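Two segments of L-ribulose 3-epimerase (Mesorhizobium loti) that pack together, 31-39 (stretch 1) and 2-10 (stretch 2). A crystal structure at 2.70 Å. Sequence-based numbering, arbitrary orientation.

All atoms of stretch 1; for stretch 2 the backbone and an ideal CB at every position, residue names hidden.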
ATOM      1  N   GLY A  31       0.289 -22.284  19.057  1.00 37.20           N
ATOM      2  CA  GLY A  31      -0.326 -22.834  17.852  1.00 35.48           C
ATOM      3  C   GLY A  31       0.620 -23.101  16.697  1.00 33.37           C
ATOM      4  O   GLY A  31       0.184 -23.373  15.583  1.00 32.72           O
ATOM      5  N   PHE A  32       1.916 -23.028  16.959  1.00 32.83           N
ATOM      6  CA  PHE A  32       2.909 -23.267  15.927  1.00 33.05           C
ATOM      7  C   PHE A  32       3.213 -24.746  15.869  1.00 34.52           C
ATOM      8  O   PHE A  32       2.917 -25.461  16.813  1.00 38.15           O
ATOM      9  CB  PHE A  32       4.177 -22.467  16.235  1.00 32.10           C
ATOM     10  CG  PHE A  32       4.014 -20.990  16.038  1.00 30.80           C
ATOM     11  CD1 PHE A  32       4.350 -20.401  14.822  1.00 31.09           C
ATOM     12  CD2 PHE A  32       3.507 -20.187  17.061  1.00 30.25           C
ATOM     13  CE1 PHE A  32       4.191 -19.036  14.631  1.00 31.49           C
ATOM     14  CE2 PHE A  32       3.344 -18.823  16.879  1.00 30.60           C
ATOM     15  CZ  PHE A  32       3.689 -18.243  15.666  1.00 31.17           C
ATOM     16  N   ASP A  33       3.795 -25.221  14.774  1.00 35.73           N
ATOM     17  CA  ASP A  33       4.144 -26.636  14.697  1.00 36.87           C
ATOM     18  C   ASP A  33       5.530 -26.906  14.112  1.00 36.21           C
ATOM     19  O   ASP A  33       5.819 -28.001  13.617  1.00 37.00           O
ATOM     20  CB  ASP A  33       3.039 -27.463  14.024  1.00 40.32           C
ATOM     21  CG  ASP A  33       2.484 -26.799  12.781  1.00 44.08           C
ATOM     22  OD1 ASP A  33       3.288 -26.447  11.884  1.00 43.07           O
ATOM     23  OD2 ASP A  33       1.239 -26.639  12.710  1.00 45.40           O
ATOM     24  N   LEU A  34       6.391 -25.902  14.195  1.00 34.75           N
ATOM     25  CA  LEU A  34       7.826 -26.117  14.048  1.00 33.50           C
ATOM     26  C   LEU A  34       8.555 -25.284  15.105  1.00 33.83           C
ATOM     27  O   LEU A  34       7.985 -24.326  15.649  1.00 32.79           O
ATOM     28  CB  LEU A  34       8.287 -25.767  12.637  1.00 31.44           C
ATOM     29  CG  LEU A  34       9.752 -26.011  12.276  1.00 31.13           C
ATOM     30  CD1 LEU A  34       9.858 -26.617  10.889  1.00 30.68           C
ATOM     31  CD2 LEU A  34      10.544 -24.708  12.348  1.00 32.29           C
ATOM     32  N   ILE A  35       9.789 -25.683  15.416  1.00 33.48           N
ATOM     33  CA  ILE A  35      10.680 -24.899  16.272  1.00 32.46           C
ATOM     34  C   ILE A  35      12.027 -24.739  15.594  1.00 32.69           C
ATOM     35  O   ILE A  35      12.574 -25.694  15.037  1.00 34.22           O
ATOM     36  CB  ILE A  35      10.825 -25.489  17.713  1.00 33.26           C
ATOM     37  CG1 ILE A  35      11.554 -24.513  18.661  1.00 33.23           C
ATOM     38  CG2 ILE A  35      11.528 -26.844  17.711  1.00 32.25           C
ATOM     39  CD1 ILE A  35      10.777 -23.260  19.005  1.00 32.62           C
ATOM     40  N   GLU A  36      12.539 -23.518  15.615  1.00 33.53           N
ATOM     41  CA  GLU A  36      13.860 -23.232  15.094  1.00 34.56           C
ATOM     42  C   GLU A  36      14.820 -22.962  16.250  1.00 35.51           C
ATOM     43  O   GLU A  36      14.574 -22.097  17.100  1.00 34.55           O
ATOM     44  CB  GLU A  36      13.793 -22.033  14.147  1.00 36.03           C
ATOM     45  CG  GLU A  36      15.095 -21.644  13.450  1.00 35.80           C
ATOM     46  CD  GLU A  36      14.864 -20.564  12.411  1.00 36.21           C
ATOM     47  OE1 GLU A  36      13.683 -20.353  12.068  1.00 37.36           O
ATOM     48  OE2 GLU A  36      15.834 -19.932  11.936  1.00 34.32           O
ATOM     49  N   PHE A  37      15.924 -23.675  16.273  1.00 35.85           N
ATOM     50  CA  PHE A  37      16.925 -23.520  17.286  1.00 36.82           C
ATOM     51  C   PHE A  37      18.127 -22.938  16.631  1.00 40.00           C
ATOM     52  O   PHE A  37      18.423 -23.309  15.560  1.00 38.06           O
ATOM     53  CB  PHE A  37      17.263 -24.873  17.884  1.00 34.48           C
ATOM     54  CG  PHE A  37      16.239 -25.388  18.844  1.00 32.80           C
ATOM     55  CD1 PHE A  37      15.946 -24.704  19.975  1.00 31.99           C
ATOM     56  CD2 PHE A  37      15.602 -26.555  18.612  1.00 31.46           C
ATOM     57  CE1 PHE A  37      15.024 -25.151  20.853  1.00 32.10           C
ATOM     58  CE2 PHE A  37      14.688 -27.027  19.486  1.00 31.58           C
ATOM     59  CZ  PHE A  37      14.391 -26.322  20.607  1.00 32.47           C
ATOM     60  N   SER A  38      18.736 -21.934  17.240  1.00 48.11           N
ATOM     61  CA  SER A  38      19.984 -21.328  16.781  1.00 55.76           C
ATOM     62  C   SER A  38      21.313 -22.040  16.872  1.00 59.73           C
ATOM     63  O   SER A  38      22.124 -21.912  15.999  1.00 60.39           O
ATOM     64  CB  SER A  38      20.239 -20.067  17.544  1.00 61.66           C
ATOM     65  OG  SER A  38      21.543 -20.137  18.119  1.00 67.12           O
ATOM     66  N   TYR A  39      21.614 -22.616  18.015  1.00 64.45           N
ATOM     67  CA  TYR A  39      22.634 -23.637  18.126  1.00 66.58           C
ATOM     68  C   TYR A  39      22.598 -24.262  19.495  1.00 62.82           C
ATOM     69  O   TYR A  39      22.385 -23.580  20.467  1.00 58.09           O
ATOM     70  CB  TYR A  39      24.020 -23.102  17.787  1.00 71.24           C
ATOM     71  CG  TYR A  39      25.017 -24.181  17.481  1.00 75.00           C
ATOM     72  CD1 TYR A  39      25.180 -24.663  16.210  1.00 74.76           C
ATOM     73  CD2 TYR A  39      25.786 -24.720  18.472  1.00 78.86           C
ATOM     74  CE1 TYR A  39      26.093 -25.645  15.938  1.00 74.18           C
ATOM     75  CE2 TYR A  39      26.697 -25.706  18.214  1.00 78.79           C
ATOM     76  CZ  TYR A  39      26.837 -26.150  16.945  1.00 77.80           C
ATOM     77  OH  TYR A  39      27.728 -27.123  16.715  1.00 78.85           O
ATOM     78  N   UNK A   2       3.819 -28.484   4.928  1.00 63.23           N
ATOM     79  CA  UNK A   2       4.576 -27.395   5.473  1.00 55.83           C
ATOM     80  C   UNK A   2       4.217 -27.008   6.883  1.00 53.03           C
ATOM     81  O   UNK A   2       3.101 -27.146   7.322  1.00 49.87           O
ATOM     82  CB  UNK A   2       4.418 -26.174   4.565  1.00 55.83           C
ATOM     83  N   UNK A   3       5.205 -26.457   7.553  1.00 49.56           N
ATOM     84  CA  UNK A   3       5.108 -26.109   8.934  1.00 47.36           C
ATOM     85  C   UNK A   3       5.122 -24.648   9.073  1.00 40.83           C
ATOM     86  O   UNK A   3       5.621 -23.981   8.255  1.00 40.81           O
ATOM     87  CB  UNK A   3       6.232 -26.742   9.757  1.00 47.36           C
ATOM     88  N   UNK A   4       4.486 -24.148  10.094  1.00 39.55           N
ATOM     89  CA  UNK A   4       4.600 -22.768  10.421  1.00 38.07           C
ATOM     90  C   UNK A   4       5.339 -22.762  11.709  1.00 37.17           C
ATOM     91  O   UNK A   4       4.900 -23.274  12.692  1.00 35.83           O
ATOM     92  CB  UNK A   4       3.250 -22.053  10.503  1.00 38.07           C
ATOM     93  N   UNK A   5       6.511 -22.201  11.664  1.00 35.83           N
ATOM     94  CA  UNK A   5       7.378 -22.219  12.830  1.00 35.79           C
ATOM     95  C   UNK A   5       7.555 -20.908  13.567  1.00 35.63           C
ATOM     96  O   UNK A   5       6.940 -19.890  13.242  1.00 35.79           O
ATOM     97  CB  UNK A   5       8.760 -22.717  12.403  1.00 35.79           C
ATOM     98  N   UNK A   6       8.421 -20.954  14.571  1.00 35.34           N
ATOM     99  CA  UNK A   6       8.779 -19.803  15.391  1.00 34.05           C
ATOM    100  C   UNK A   6      10.213 -20.043  15.878  1.00 33.83           C
ATOM    101  O   UNK A   6      10.609 -21.179  16.120  1.00 34.24           O
ATOM    102  CB  UNK A   6       7.806 -19.611  16.556  1.00 34.05           C
ATOM    103  N   UNK A   7      10.997 -18.980  15.992  1.00 34.50           N
ATOM    104  CA  UNK A   7      12.373 -19.090  16.459  1.00 34.22           C
ATOM    105  C   UNK A   7      12.408 -19.240  17.955  1.00 34.35           C
ATOM    106  O   UNK A   7      11.730 -18.506  18.673  1.00 33.50           O
ATOM    107  CB  UNK A   7      13.196 -17.873  16.031  1.00 34.22           C
ATOM    108  N   UNK A   8      13.198 -20.195  18.439  1.00 34.46           N
ATOM    109  CA  UNK A   8      13.301 -20.461  19.881  1.00 34.44           C
ATOM    110  C   UNK A   8      13.547 -19.193  20.693  1.00 35.09           C
ATOM    111  O   UNK A   8      12.989 -19.024  21.788  1.00 34.97           O
ATOM    112  CB  UNK A   8      14.426 -21.463  20.149  1.00 34.44           C
ATOM    113  N   UNK A   9      14.359 -18.294  20.140  1.00 35.56           N
ATOM    114  CA  UNK A   9      14.784 -17.099  20.859  1.00 35.24           C
ATOM    115  C   UNK A   9      13.670 -16.100  21.124  1.00 35.27           C
ATOM    116  O   UNK A   9      13.907 -15.103  21.789  1.00 37.66           O
ATOM    117  CB  UNK A   9      15.899 -16.405  20.075  1.00 35.24           C
ATOM    118  N   UNK A  10      12.473 -16.350  20.599  1.00 34.78           N
ATOM    119  CA  UNK A  10      11.280 -15.606  21.015  1.00 35.06           C
ATOM    120  C   UNK A  10      10.974 -15.985  22.463  1.00 36.74           C
ATOM    121  O   UNK A  10      10.449 -15.181  23.231  1.00 40.33           O
ATOM    122  CB  UNK A  10      10.088 -15.901  20.103  1.00 35.06           C
TER

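Position 2 lies beyond the reach of stretch 1. Its CB points away, and no atom of stretch 1 comes within 5.5 Å of it. Nothing here selects a side chain. The residue is Ala2.

Position 3 points toward stretch 1. Its ideal CB is 3.6 Å from Asp33 OD1 and 3.7 Å from Leu34 CB. A carboxylate so close favors a basic or polar side chain, and an aliphatic stem could lie against the leucine. The residue is Arg3. Its NE pairs with Asp33 OD1 in a salt bridge of 2.8 Å and donates to Asp33 O at 3.3 Å. Asp33 OD1 is crowded in the model, so distances to it, including the one from the backbone N of position 4, are less sure.

Position 4 contributes mainly through its backbone. Its O accepts from Asp33 N at 3.1 Å, and its N donates to Asp33 OD1 at 3.2 Å. The CB points sideways, 4.8 Å from Phe32 CD1. Many side chains would fit, and an apolar one could use the phenyl ring. The residue is Ile4, whose CG2 lies 4.1 Å from Phe32 CD1.

Position 5 has little room. An ideal CB would sit 2.7 Å from Leu34 CD2, a clash with the leucine as placed. Glycine suits best, and Gly5 is found. Its CA approaches Leu34 O at 3.6 Å in a CA-H...O contact.

Position 6 puts its CB on the same sheet face as Ile35, 3.9 Å from Phe32 CD1. An aliphatic side chain such as valine, leucine or isoleucine would suit this apolar setting. The residue is Ile6. Its CB lies over the Phe32 ring, 4.0 Å from the centroid, in a CH-pi contact. The backbone holds the strands together through Glu36 N to Ile6 O, 3.1 Å.

Position 7 shares a sheet face with Glu36. A polar or basic side chain could use the nearby carboxylate. The residue is His7. Glu36 O lies over one face of its ring, and Ser38 CB is at the edge, 3.9 Å from His7 NE2.

Position 8 points toward stretch 1, with its ideal CB only 3.1 Å from Glu36 O. A small side chain is favored, and a hydroxyl could use that acceptor. The residue is Ser8. Both Ser8 N and Ser8 OG donate to Glu36 O, each at 2.7 Å.

Position 9 points sideways into open space, so only a long side chain could reach back. The residue is Phe9, whose CZ comes within 3.1 Å of Ser38 CB.

Position 10 is out of reach and unconstrained by stretch 1. The residue is Val10.

Stretch 2 (2-10) ARIGIHSFV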
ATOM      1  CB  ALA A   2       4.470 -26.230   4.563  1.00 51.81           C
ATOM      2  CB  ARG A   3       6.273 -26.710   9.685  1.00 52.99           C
ATOM      3  CG  ARG A   3       5.931 -28.068  10.219  1.00 58.85           C
ATOM      4  CD  ARG A   3       4.433 -28.088  10.239  1.00 62.93           C
ATOM      5  NE  ARG A   3       3.885 -29.042  11.160  1.00 72.76           N
ATOM      6  CZ  ARG A   3       3.175 -30.090  10.793  1.00 77.87           C
ATOM      7  NH1 ARG A   3       2.950 -30.333   9.517  1.00 79.82           N
ATOM      8  NH2 ARG A   3       2.689 -30.893  11.711  1.00 78.60           N
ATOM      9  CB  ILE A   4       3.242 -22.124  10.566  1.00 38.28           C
ATOM     10  CG1 ILE A   4       2.521 -22.236   9.253  1.00 38.59           C
ATOM     11  CG2 ILE A   4       3.374 -20.665  10.870  1.00 38.59           C
ATOM     12  CD1 ILE A   4       1.484 -21.191   9.061  1.00 39.08           C
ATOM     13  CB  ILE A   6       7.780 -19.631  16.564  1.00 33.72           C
ATOM     14  CG1 ILE A   6       8.028 -18.320  17.325  1.00 34.41           C
ATOM     15  CG2 ILE A   6       7.802 -20.845  17.492  1.00 32.56           C
ATOM     16  CD1 ILE A   6       6.949 -17.971  18.331  1.00 31.96           C
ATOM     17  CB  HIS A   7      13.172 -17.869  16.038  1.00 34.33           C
ATOM     18  CG  HIS A   7      14.663 -18.080  16.078  1.00 37.13           C
ATOM     19  ND1 HIS A   7      15.429 -18.039  14.971  1.00 38.94           N
ATOM     20  CD2 HIS A   7      15.519 -18.359  17.141  1.00 36.72           C
ATOM     21  CE1 HIS A   7      16.711 -18.277  15.306  1.00 40.96           C
ATOM     22  NE2 HIS A   7      16.763 -18.474  16.637  1.00 40.05           N
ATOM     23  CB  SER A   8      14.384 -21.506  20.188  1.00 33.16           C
ATOM     24  OG  SER A   8      15.589 -21.263  19.476  1.00 32.84           O
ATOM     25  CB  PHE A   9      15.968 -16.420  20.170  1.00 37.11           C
ATOM     26  CG  PHE A   9      17.243 -17.224  20.193  1.00 38.91           C
ATOM     27  CD1 PHE A   9      17.343 -18.408  20.926  1.00 39.75           C
ATOM     28  CD2 PHE A   9      18.359 -16.779  19.499  1.00 40.45           C
ATOM     29  CE1 PHE A   9      18.523 -19.139  20.945  1.00 40.44           C
ATOM     30  CE2 PHE A   9      19.541 -17.505  19.516  1.00 41.40           C
ATOM     31  CZ  PHE A   9      19.622 -18.686  20.242  1.00 39.91           C
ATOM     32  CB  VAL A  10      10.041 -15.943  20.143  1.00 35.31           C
ATOM     33  CG1 VAL A  10       8.774 -15.307  20.710  1.00 33.51           C
ATOM     34  CG2 VAL A  10      10.248 -15.524  18.692  1.00 34.57           C
TER
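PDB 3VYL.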